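Local coordinates for protein 6-carboxyhexanoate--CoA ligase (PDB 5TVA) that is a BioW-type CoA ligase, a single-chain alpha/beta enzyme that holds coenzyme A and adenosine monophosphate in neighbouring pockets, at residues S5-A10 with T136-W141; L171-V176 with I228-Q233. All coordinates share one frame; numbering follows the deposited sequence.

Interaction 1: residues S5-A10 with T136-W141. With COA (coenzyme A), chain D.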
ATOM      1  N   SER A   5     -11.850  14.873  -3.385  1.00 37.21           N
ATOM      2  CA  SER A   5     -11.409  13.557  -2.955  1.00 37.12           C
ATOM      3  C   SER A   5     -12.642  12.688  -2.725  1.00 38.56           C
ATOM      4  O   SER A   5     -13.577  13.115  -2.047  1.00 35.96           O
ATOM      5  CB  SER A   5     -10.583  13.688  -1.675  1.00 37.33           C
ATOM      6  OG  SER A   5     -10.579  12.493  -0.931  1.00 41.00           O
ATOM      7  N   VAL A   6     -12.663  11.494  -3.320  1.00 36.26           N
ATOM      8  CA  VAL A   6     -13.809  10.589  -3.231  1.00 33.44           C
ATOM      9  C   VAL A   6     -13.340   9.305  -2.576  1.00 34.77           C
ATOM     10  O   VAL A   6     -12.611   8.522  -3.199  1.00 37.29           O
ATOM     11  CB  VAL A   6     -14.424  10.293  -4.601  1.00 36.92           C
ATOM     12  CG1 VAL A   6     -15.652   9.405  -4.439  1.00 34.97           C
ATOM     13  CG2 VAL A   6     -14.781  11.580  -5.297  1.00 39.79           C
ATOM     14  N   ARG A   7     -13.765   9.067  -1.335  1.00 35.50           N
ATOM     15  CA  ARG A   7     -13.307   7.908  -0.573  1.00 39.83           C
ATOM     16  C   ARG A   7     -14.463   6.963  -0.311  1.00 37.70           C
ATOM     17  O   ARG A   7     -15.491   7.383   0.225  1.00 37.23           O
ATOM     18  CB  ARG A   7     -12.684   8.309   0.768  1.00 32.84           C
ATOM     19  CG  ARG A   7     -11.311   8.946   0.673  1.00 39.45           C
ATOM     20  CD  ARG A   7     -10.824   9.422   2.068  1.00 40.21           C
ATOM     21  NE  ARG A   7     -11.412  10.717   2.415  1.00 49.06           N
ATOM     22  CZ  ARG A   7     -11.329  11.320   3.613  1.00 54.17           C
ATOM     23  NH1 ARG A   7     -10.686  10.746   4.628  1.00 49.31           N
ATOM     24  NH2 ARG A   7     -11.897  12.510   3.795  1.00 47.16           N
ATOM     25  N   MET A   8     -14.269   5.683  -0.642  1.00 39.04           N
ATOM     26  CA  MET A   8     -15.273   4.646  -0.446  1.00 32.42           C
ATOM     27  C   MET A   8     -14.692   3.528   0.404  1.00 32.92           C
ATOM     28  O   MET A   8     -13.550   3.118   0.201  1.00 34.88           O
ATOM     29  CB  MET A   8     -15.742   4.092  -1.801  1.00 34.66           C
ATOM     30  CG  MET A   8     -16.813   2.959  -1.740  1.00 31.81           C
ATOM     31  SD  MET A   8     -16.199   1.281  -1.389  1.00 36.73           S
ATOM     32  CE  MET A   8     -15.180   0.976  -2.835  1.00 30.87           C
ATOM     33  N   ARG A   9     -15.480   3.043   1.358  1.00 33.41           N
ATOM     34  CA  ARG A   9     -15.202   1.802   2.069  1.00 32.15           C
ATOM     35  C   ARG A   9     -16.496   1.007   2.155  1.00 34.27           C
ATOM     36  O   ARG A   9     -17.588   1.587   2.189  1.00 34.41           O
ATOM     37  CB  ARG A   9     -14.665   2.063   3.469  1.00 37.85           C
ATOM     38  CG  ARG A   9     -15.702   2.689   4.394  1.00 36.85           C
ATOM     39  CD  ARG A   9     -15.089   3.056   5.721  1.00 43.12           C
ATOM     40  NE  ARG A   9     -16.098   3.300   6.746  1.00 45.10           N
ATOM     41  CZ  ARG A   9     -16.487   4.515   7.120  1.00 45.43           C
ATOM     42  NH1 ARG A   9     -15.940   5.587   6.556  1.00 48.23           N
ATOM     43  NH2 ARG A   9     -17.414   4.662   8.049  1.00 44.96           N
ATOM     44  N   ALA A  10     -16.377  -0.323   2.174  1.00 37.81           N
ATOM     45  CA  ALA A  10     -17.548  -1.201   2.197  1.00 38.66           C
ATOM     46  C   ALA A  10     -17.268  -2.408   3.076  1.00 40.94           C
ATOM     47  O   ALA A  10     -16.149  -2.927   3.089  1.00 42.28           O
ATOM     48  CB  ALA A  10     -17.951  -1.663   0.791  1.00 41.02           C
ATOM     49  N   THR A 136      -2.257   4.845   4.553  1.00 35.38           N
ATOM     50  CA  THR A 136      -1.950   5.823   3.516  1.00 36.14           C
ATOM     51  C   THR A 136      -3.227   6.158   2.760  1.00 34.81           C
ATOM     52  O   THR A 136      -3.933   5.248   2.310  1.00 35.87           O
ATOM     53  CB  THR A 136      -0.909   5.259   2.546  1.00 32.57           C
ATOM     54  OG1 THR A 136       0.280   4.885   3.250  1.00 30.94           O
ATOM     55  CG2 THR A 136      -0.579   6.262   1.455  1.00 32.72           C
ATOM     56  N   ILE A 137      -3.540   7.455   2.629  1.00 32.66           N
ATOM     57  CA  ILE A 137      -4.750   7.923   1.946  1.00 30.54           C
ATOM     58  C   ILE A 137      -4.408   9.185   1.172  1.00 34.27           C
ATOM     59  O   ILE A 137      -3.262   9.646   1.169  1.00 32.63           O
ATOM     60  CB  ILE A 137      -5.945   8.179   2.902  1.00 34.02           C
ATOM     61  CG1 ILE A 137      -5.652   9.276   3.932  1.00 34.65           C
ATOM     62  CG2 ILE A 137      -6.407   6.871   3.626  1.00 30.72           C
ATOM     63  CD1 ILE A 137      -6.944   9.833   4.549  1.00 30.63           C
ATOM     64  N   HIS A 138      -5.413   9.733   0.483  1.00 35.97           N
ATOM     65  CA  HIS A 138      -5.296  11.032  -0.194  1.00 40.64           C
ATOM     66  C   HIS A 138      -4.201  11.007  -1.254  1.00 38.76           C
ATOM     67  O   HIS A 138      -3.362  11.912  -1.345  1.00 37.31           O
ATOM     68  CB  HIS A 138      -5.053  12.168   0.803  1.00 32.96           C
ATOM     69  CG  HIS A 138      -6.261  12.557   1.590  1.00 39.84           C
ATOM     70  ND1 HIS A 138      -7.544  12.236   1.199  1.00 43.28           N
ATOM     71  CD2 HIS A 138      -6.386  13.269   2.733  1.00 39.27           C
ATOM     72  CE1 HIS A 138      -8.405  12.721   2.076  1.00 43.16           C
ATOM     73  NE2 HIS A 138      -7.727  13.357   3.015  1.00 42.90           N
ATOM     74  N   PHE A 139      -4.213   9.949  -2.055  1.00 34.99           N
ATOM     75  CA  PHE A 139      -3.315   9.790  -3.188  1.00 34.12           C
ATOM     76  C   PHE A 139      -4.131   9.255  -4.355  1.00 34.57           C
ATOM     77  O   PHE A 139      -5.113   8.537  -4.152  1.00 31.51           O
ATOM     78  CB  PHE A 139      -2.151   8.829  -2.859  1.00 29.63           C
ATOM     79  CG  PHE A 139      -2.587   7.425  -2.667  1.00 32.07           C
ATOM     80  CD1 PHE A 139      -2.681   6.541  -3.773  1.00 34.36           C
ATOM     81  CD2 PHE A 139      -2.946   6.968  -1.414  1.00 30.59           C
ATOM     82  CE1 PHE A 139      -3.138   5.233  -3.614  1.00 27.18           C
ATOM     83  CE2 PHE A 139      -3.371   5.669  -1.238  1.00 34.27           C
ATOM     84  CZ  PHE A 139      -3.483   4.787  -2.362  1.00 32.72           C
ATOM     85  N   ASP A 140      -3.721   9.609  -5.574  1.00 38.34           N
ATOM     86  CA  ASP A 140      -4.320   9.052  -6.782  1.00 36.55           C
ATOM     87  C   ASP A 140      -3.389   9.317  -7.958  1.00 38.31           C
ATOM     88  O   ASP A 140      -2.552  10.231  -7.913  1.00 35.90           O
ATOM     89  CB  ASP A 140      -5.716   9.648  -7.044  1.00 37.77           C
ATOM     90  CG  ASP A 140      -6.561   8.800  -8.023  1.00 38.29           C
ATOM     91  OD1 ASP A 140      -6.131   7.684  -8.397  1.00 32.60           O
ATOM     92  OD2 ASP A 140      -7.680   9.243  -8.370  1.00 36.20           O
ATOM     93  N   TRP A 141      -3.516   8.476  -8.991  1.00 35.14           N
ATOM     94  CA  TRP A 141      -2.935   8.791 -10.296  1.00 37.93           C
ATOM     95  C   TRP A 141      -3.601  10.036 -10.862  1.00 36.20           C
ATOM     96  O   TRP A 141      -4.828  10.134 -10.890  1.00 37.35           O
ATOM     97  CB  TRP A 141      -3.119   7.634 -11.304  1.00 33.32           C
ATOM     98  CG  TRP A 141      -2.422   6.357 -10.956  1.00 32.61           C
ATOM     99  CD1 TRP A 141      -2.990   5.230 -10.452  1.00 31.91           C
ATOM    100  CD2 TRP A 141      -1.022   6.091 -11.055  1.00 32.87           C
ATOM    101  NE1 TRP A 141      -2.030   4.276 -10.228  1.00 31.90           N
ATOM    102  CE2 TRP A 141      -0.814   4.779 -10.600  1.00 33.22           C
ATOM    103  CE3 TRP A 141       0.083   6.847 -11.465  1.00 37.79           C
ATOM    104  CZ2 TRP A 141       0.453   4.185 -10.569  1.00 38.21           C
ATOM    105  CZ3 TRP A 141       1.341   6.259 -11.435  1.00 40.00           C
ATOM    106  CH2 TRP A 141       1.516   4.941 -10.993  1.00 37.34           C
TER
HETATM  107  N1A COA D 302      -9.063  -1.726   5.916  1.00 47.84           N
HETATM  108  C2A COA D 302      -9.813  -2.032   6.986  1.00 47.13           C
HETATM  109  N3A COA D 302     -10.650  -1.152   7.521  1.00 52.55           N
HETATM  110  C4A COA D 302     -10.749   0.093   7.015  1.00 53.84           C
HETATM  111  C5A COA D 302      -9.983   0.452   5.903  1.00 50.56           C
HETATM  112  C6A COA D 302      -9.119  -0.532   5.360  1.00 45.52           C
HETATM  113  N6A COA D 302      -8.257  -0.176   4.160  1.00 43.92           N
HETATM  114  N7A COA D 302     -10.269   1.715   5.582  1.00 48.49           N
HETATM  115  C8A COA D 302     -11.168   2.156   6.440  1.00 52.15           C
HETATM  116  N9A COA D 302     -11.492   1.179   7.289  1.00 53.69           N
HETATM  117  C1B COA D 302     -12.428   1.464   8.415  1.00 53.30           C
HETATM  118  C2B COA D 302     -12.795   0.729   9.381  1.00 55.28           C
HETATM  119  O2B COA D 302     -11.723  -0.047  10.008  1.00 61.09           O
HETATM  120  C3B COA D 302     -13.040   2.076  10.346  1.00 58.58           C
HETATM  121  O3B COA D 302     -11.717   2.604  10.636  1.00 53.70           O
HETATM  122  P3B COA D 302     -10.867   2.598  12.085  1.00 61.90           P
HETATM  123  O7A COA D 302     -10.248   3.956  12.211  1.00 52.62           O
HETATM  124  O8A COA D 302     -11.728   2.306  13.278  1.00 66.21           O
HETATM  125  O9A COA D 302      -9.754   1.584  12.055  1.00 57.00           O
HETATM  126  C4B COA D 302     -13.740   2.891   9.608  1.00 55.90           C
HETATM  127  O4B COA D 302     -13.692   2.315   8.154  1.00 50.90           O
HETATM  128  C5B COA D 302     -13.231   4.411   9.578  1.00 48.50           C
HETATM  129  O5B COA D 302     -12.149   4.554   8.721  1.00 52.43           O
HETATM  130  P1A COA D 302     -11.836   5.911   7.792  1.00 56.90           P
HETATM  131  O1A COA D 302     -10.425   6.420   8.116  1.00 52.73           O
HETATM  132  O2A COA D 302     -12.854   7.009   7.983  1.00 54.62           O
HETATM  133  O3A COA D 302     -11.817   5.428   6.218  1.00 55.38           O
HETATM  134  P2A COA D 302     -12.103   6.373   4.853  1.00 55.22           P
HETATM  135  O4A COA D 302     -13.628   6.467   4.711  1.00 45.84           O
HETATM  136  O5A COA D 302     -11.579   7.805   5.044  1.00 56.07           O
HETATM  137  O6A COA D 302     -11.402   5.581   3.536  1.00 61.05           O
HETATM  138  CBP COA D 302      -9.687   4.136   2.255  1.00 58.05           C
HETATM  139  CCP COA D 302     -10.072   4.971   3.578  1.00 58.51           C
HETATM  140  CDP COA D 302     -10.503   2.816   2.218  1.00 46.70           C
HETATM  141  CEP COA D 302     -10.176   4.907   1.009  1.00 45.01           C
HETATM  142  CAP COA D 302      -8.087   3.844   2.198  1.00 48.32           C
HETATM  143  OAP COA D 302      -7.751   2.590   2.662  1.00 49.13           O
HETATM  144  C9P COA D 302      -7.429   3.941   0.793  1.00 50.56           C
HETATM  145  O9P COA D 302      -6.938   4.975   0.393  1.00 56.64           O
HETATM  146  N8P COA D 302      -7.374   2.775  -0.084  1.00 57.09           N
HETATM  147  C7P COA D 302      -6.769   2.848  -1.453  1.00 52.76           C
HETATM  148  C6P COA D 302      -5.551   1.949  -1.609  1.00 54.34           C
HETATM  149  C5P COA D 302      -5.827   0.415  -1.427  1.00 61.21           C
HETATM  150  O5P COA D 302      -6.443   0.003  -0.518  1.00 60.99           O
HETATM  151  N4P COA D 302      -5.265  -0.519  -2.436  1.00 56.68           N
HETATM  152  C3P COA D 302      -5.538  -2.008  -2.304  1.00 68.73           C
HETATM  153  C2P COA D 302      -4.561  -2.760  -3.216  1.00 65.73           C
HETATM  154  S1P COA D 302      -2.912  -2.152  -2.744  1.00 65.91           S
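Arg7 and His138 meet with the imidazole carbon CE1 over the centre of the guanidinium, 3.6 Å from Arg7 CZ. Strand 3-12, the middle strand of an antiparallel three-stranded sheet, here faces the loop leading into edge strand 139-141 of a parallel sheet, and coenzyme A lies against both segments. The two flat groups are far from a stack: their planes are inclined by 61°, so the histidine presents one carbon to the arginine face. His138 sits at positive phi, and CG lies beside its backbone N (chi1 -74°), which turns the ring toward the strand. On the same part of the ring, Ser5 OG comes within 3.7 Å of His138 ND1, a van der Waals approach; the hydroxyl is hydrogen-bonded instead to Glu21 on strand 15-25, whose carboxylate also receives the backbone N of His138.

Ile137 crosses the arginine at a slant. Its CD1 lies 3.9 Å from Arg7 NH1 and also covers one face of the His138 ring, while the other branch, CG2, reaches 3.7 Å to CAP of coenzyme A. A beta-branched residue suits this place because its two arms serve the arginine-histidine pair and the ligand at once. Arg7 is long enough to bridge strand and phosphate: a bend at chi3 (-81°) brings NH1 to 3.1 Å from O5A of coenzyme A, and NH2 forms a salt bridge with Glu51 on strand 45-52. Held by a phosphate and a carboxylate, the guanidinium is probably restricted in its rotation. Two residues along, Arg9 runs extended from CG to NE alongside the ribose, whose C4B lies over one guanidinium face, offset toward its rim, and its NH1 donates a hydrogen bond to phosphate oxygen O4A at 3.1 Å, with O4A in the guanidinium plane.

Interaction 2: residues L171-V176 with I228-Q233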
ATOM      1  N   LEU A 171       6.819   6.409  -0.346  1.00 37.66           N
ATOM      2  CA  LEU A 171       8.199   6.832  -0.574  1.00 41.71           C
ATOM      3  C   LEU A 171       8.310   8.347  -0.703  1.00 40.14           C
ATOM      4  O   LEU A 171       9.283   8.940  -0.227  1.00 43.11           O
ATOM      5  CB  LEU A 171       8.769   6.154  -1.819  1.00 39.30           C
ATOM      6  CG  LEU A 171       8.753   4.624  -1.781  1.00 42.07           C
ATOM      7  CD1 LEU A 171       9.324   4.043  -3.086  1.00 38.29           C
ATOM      8  CD2 LEU A 171       9.504   4.114  -0.548  1.00 42.42           C
ATOM      9  N   PHE A 172       7.331   8.993  -1.339  1.00 34.21           N
ATOM     10  CA  PHE A 172       7.370  10.447  -1.415  1.00 36.13           C
ATOM     11  C   PHE A 172       7.235  11.079  -0.030  1.00 40.64           C
ATOM     12  O   PHE A 172       7.845  12.123   0.240  1.00 38.49           O
ATOM     13  CB  PHE A 172       6.276  10.951  -2.353  1.00 35.81           C
ATOM     14  CG  PHE A 172       6.082  12.433  -2.312  1.00 39.02           C
ATOM     15  CD1 PHE A 172       6.894  13.270  -3.066  1.00 36.50           C
ATOM     16  CD2 PHE A 172       5.085  13.003  -1.509  1.00 40.85           C
ATOM     17  CE1 PHE A 172       6.717  14.659  -3.016  1.00 42.67           C
ATOM     18  CE2 PHE A 172       4.909  14.395  -1.450  1.00 38.34           C
ATOM     19  CZ  PHE A 172       5.718  15.221  -2.209  1.00 34.31           C
ATOM     20  N   CYS A 173       6.454  10.455   0.853  1.00 37.84           N
ATOM     21  CA  CYS A 173       6.216  10.961   2.192  1.00 36.14           C
ATOM     22  C   CYS A 173       7.368  10.695   3.154  1.00 41.26           C
ATOM     23  O   CYS A 173       7.343  11.210   4.279  1.00 40.22           O
ATOM     24  CB  CYS A 173       4.927  10.348   2.735  1.00 35.88           C
ATOM     25  SG  CYS A 173       3.472  11.188   2.129  1.00 38.20           S
ATOM     26  N   GLY A 174       8.380   9.924   2.745  1.00 41.44           N
ATOM     27  CA  GLY A 174       9.542   9.695   3.580  1.00 40.45           C
ATOM     28  C   GLY A 174       9.675   8.301   4.136  1.00 39.64           C
ATOM     29  O   GLY A 174      10.600   8.051   4.914  1.00 41.68           O
ATOM     30  N   VAL A 175       8.782   7.378   3.805  1.00 39.75           N
ATOM     31  CA  VAL A 175       9.065   5.992   4.131  1.00 40.44           C
ATOM     32  C   VAL A 175      10.278   5.566   3.324  1.00 38.76           C
ATOM     33  O   VAL A 175      10.373   5.859   2.130  1.00 35.96           O
ATOM     34  CB  VAL A 175       7.834   5.122   3.862  1.00 41.76           C
ATOM     35  CG1 VAL A 175       8.196   3.620   3.927  1.00 38.18           C
ATOM     36  CG2 VAL A 175       6.738   5.485   4.873  1.00 35.98           C
ATOM     37  N   VAL A 176      11.251   4.950   3.997  1.00 39.51           N
ATOM     38  CA  VAL A 176      12.481   4.550   3.323  1.00 38.49           C
ATOM     39  C   VAL A 176      12.221   3.355   2.419  1.00 40.11           C
ATOM     40  O   VAL A 176      12.658   3.323   1.258  1.00 40.94           O
ATOM     41  CB  VAL A 176      13.586   4.242   4.355  1.00 43.34           C
ATOM     42  CG1 VAL A 176      14.846   3.748   3.648  1.00 40.84           C
ATOM     43  CG2 VAL A 176      13.898   5.490   5.237  1.00 35.07           C
ATOM     44  N   ILE A 228       3.790  10.542   9.335  1.00 35.72           N
ATOM     45  CA  ILE A 228       2.381  10.229   9.569  1.00 35.41           C
ATOM     46  C   ILE A 228       1.488  11.330   9.016  1.00 39.90           C
ATOM     47  O   ILE A 228       0.482  11.059   8.347  1.00 36.52           O
ATOM     48  CB  ILE A 228       2.108  10.004  11.066  1.00 37.82           C
ATOM     49  CG1 ILE A 228       2.967   8.867  11.608  1.00 37.26           C
ATOM     50  CG2 ILE A 228       0.620   9.698  11.304  1.00 33.11           C
ATOM     51  CD1 ILE A 228       2.600   8.478  13.022  1.00 34.16           C
ATOM     52  N   GLU A 229       1.832  12.590   9.288  1.00 37.32           N
ATOM     53  CA  GLU A 229       1.061  13.678   8.706  1.00 35.94           C
ATOM     54  C   GLU A 229       1.002  13.557   7.186  1.00 37.34           C
ATOM     55  O   GLU A 229      -0.046  13.795   6.579  1.00 34.71           O
ATOM     56  CB  GLU A 229       1.658  15.022   9.108  1.00 32.58           C
ATOM     57  CG  GLU A 229       0.928  16.188   8.520  1.00 31.78           C
ATOM     58  CD  GLU A 229       1.516  17.526   8.965  1.00 40.68           C
ATOM     59  OE1 GLU A 229       2.698  17.788   8.671  1.00 39.69           O
ATOM     60  OE2 GLU A 229       0.799  18.312   9.631  1.00 36.06           O
ATOM     61  N   CYS A 230       2.130  13.234   6.553  1.00 35.24           N
ATOM     62  CA  CYS A 230       2.170  13.167   5.095  1.00 36.82           C
ATOM     63  C   CYS A 230       1.325  12.009   4.585  1.00 35.60           C
ATOM     64  O   CYS A 230       0.513  12.178   3.667  1.00 34.35           O
ATOM     65  CB  CYS A 230       3.613  13.030   4.607  1.00 33.53           C
ATOM     66  SG  CYS A 230       3.805  13.142   2.827  1.00 44.78           S
ATOM     67  N   LEU A 231       1.472  10.836   5.208  1.00 31.07           N
ATOM     68  CA  LEU A 231       0.733   9.662   4.758  1.00 35.98           C
ATOM     69  C   LEU A 231      -0.771   9.886   4.843  1.00 40.95           C
ATOM     70  O   LEU A 231      -1.523   9.383   3.999  1.00 34.71           O
ATOM     71  CB  LEU A 231       1.129   8.430   5.581  1.00 33.32           C
ATOM     72  CG  LEU A 231       2.567   7.924   5.484  1.00 35.76           C
ATOM     73  CD1 LEU A 231       2.856   6.895   6.581  1.00 30.02           C
ATOM     74  CD2 LEU A 231       2.809   7.343   4.101  1.00 37.04           C
ATOM     75  N   THR A 232      -1.236  10.623   5.869  1.00 35.66           N
ATOM     76  CA  THR A 232      -2.652  10.632   6.190  1.00 31.14           C
ATOM     77  C   THR A 232      -3.369  11.921   5.819  1.00 32.67           C
ATOM     78  O   THR A 232      -4.607  11.930   5.811  1.00 35.07           O
ATOM     79  CB  THR A 232      -2.868  10.330   7.686  1.00 39.29           C
ATOM     80  OG1 THR A 232      -2.327  11.385   8.525  1.00 38.64           O
ATOM     81  CG2 THR A 232      -2.230   9.008   8.046  1.00 34.87           C
ATOM     82  N   GLN A 233      -2.644  12.986   5.469  1.00 30.21           N
ATOM     83  CA  GLN A 233      -3.265  14.282   5.244  1.00 32.71           C
ATOM     84  C   GLN A 233      -2.843  14.942   3.932  1.00 30.15           C
ATOM     85  O   GLN A 233      -3.650  15.629   3.311  1.00 39.75           O
ATOM     86  CB  GLN A 233      -2.960  15.232   6.425  1.00 29.45           C
ATOM     87  CG  GLN A 233      -3.514  14.730   7.769  1.00 30.95           C
ATOM     88  CD  GLN A 233      -3.433  15.757   8.932  1.00 34.90           C
ATOM     89  OE1 GLN A 233      -2.899  16.867   8.794  1.00 33.03           O
ATOM     90  NE2 GLN A 233      -3.964  15.367  10.082  1.00 33.94           N
TER
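Cys173 and Cys230 are joined covalently, SG to SG at 2.1 Å, with a disulfide torsion of -70°. The two halves leave their backbones differently: Cys230 SG lies anti to its backbone N (chi1 -173°), whereas Cys173 SG lies beside its own (chi1 -81°). Both CB atoms point across the gap, and the CA atoms are 5.4 Å apart, a separation that the short cysteine side chains can span.

The bridge fastens the C-terminal end of helix 158-173 to the last turns of helix 224-233. Helix 158-173 finishes in a Schellman motif, in which Gly174 takes up a positive phi and its N bonds back to Leu171 O at 3.3 Å. Glycine suits this position because a CB would press against the carbonyl O of Cys173. The turn sends the chain on toward strand 177-181 straight after the cross-link.

Apolar packing flanks the sulfurs on one side. Leu231, the neighbour of Cys230 on its helix, directs branch CD2 to 3.9 Å from Cys173 CB, and the same methyl approaches Val175 CG2 more loosely at 4.4 Å. Leucine suits the place because its side chain is long enough to bring this one methyl to both the cysteine methylene and the valine, while Tyr217 of strand 214-219 touches both Leu231 and Val175.

Interactions 1 and 2 lie with their centres 15 Å apart and touch directly, through the helix end 228-233 and the loop at 136-138. Ile137 N probably donates a hydrogen bond to Leu231 O at 3.1 Å, and Ile137 CD1 packs on Thr232 O, so the residue that contacts coenzyme A in interaction 1 also rests on the disulfide-linked helix of interaction 2. Lys169, on the same helix as Cys173, bonds to both Ile137 O and Cys230 O. Thr136 belongs to both ligand pockets: its N bonds to adenosine monophosphate and its O lies 3.6 Å from O9P of coenzyme A. Leu231 CD2 packs against Thr136 OG1, yet the leucine side chain stays about 7 Å from the nucleotide.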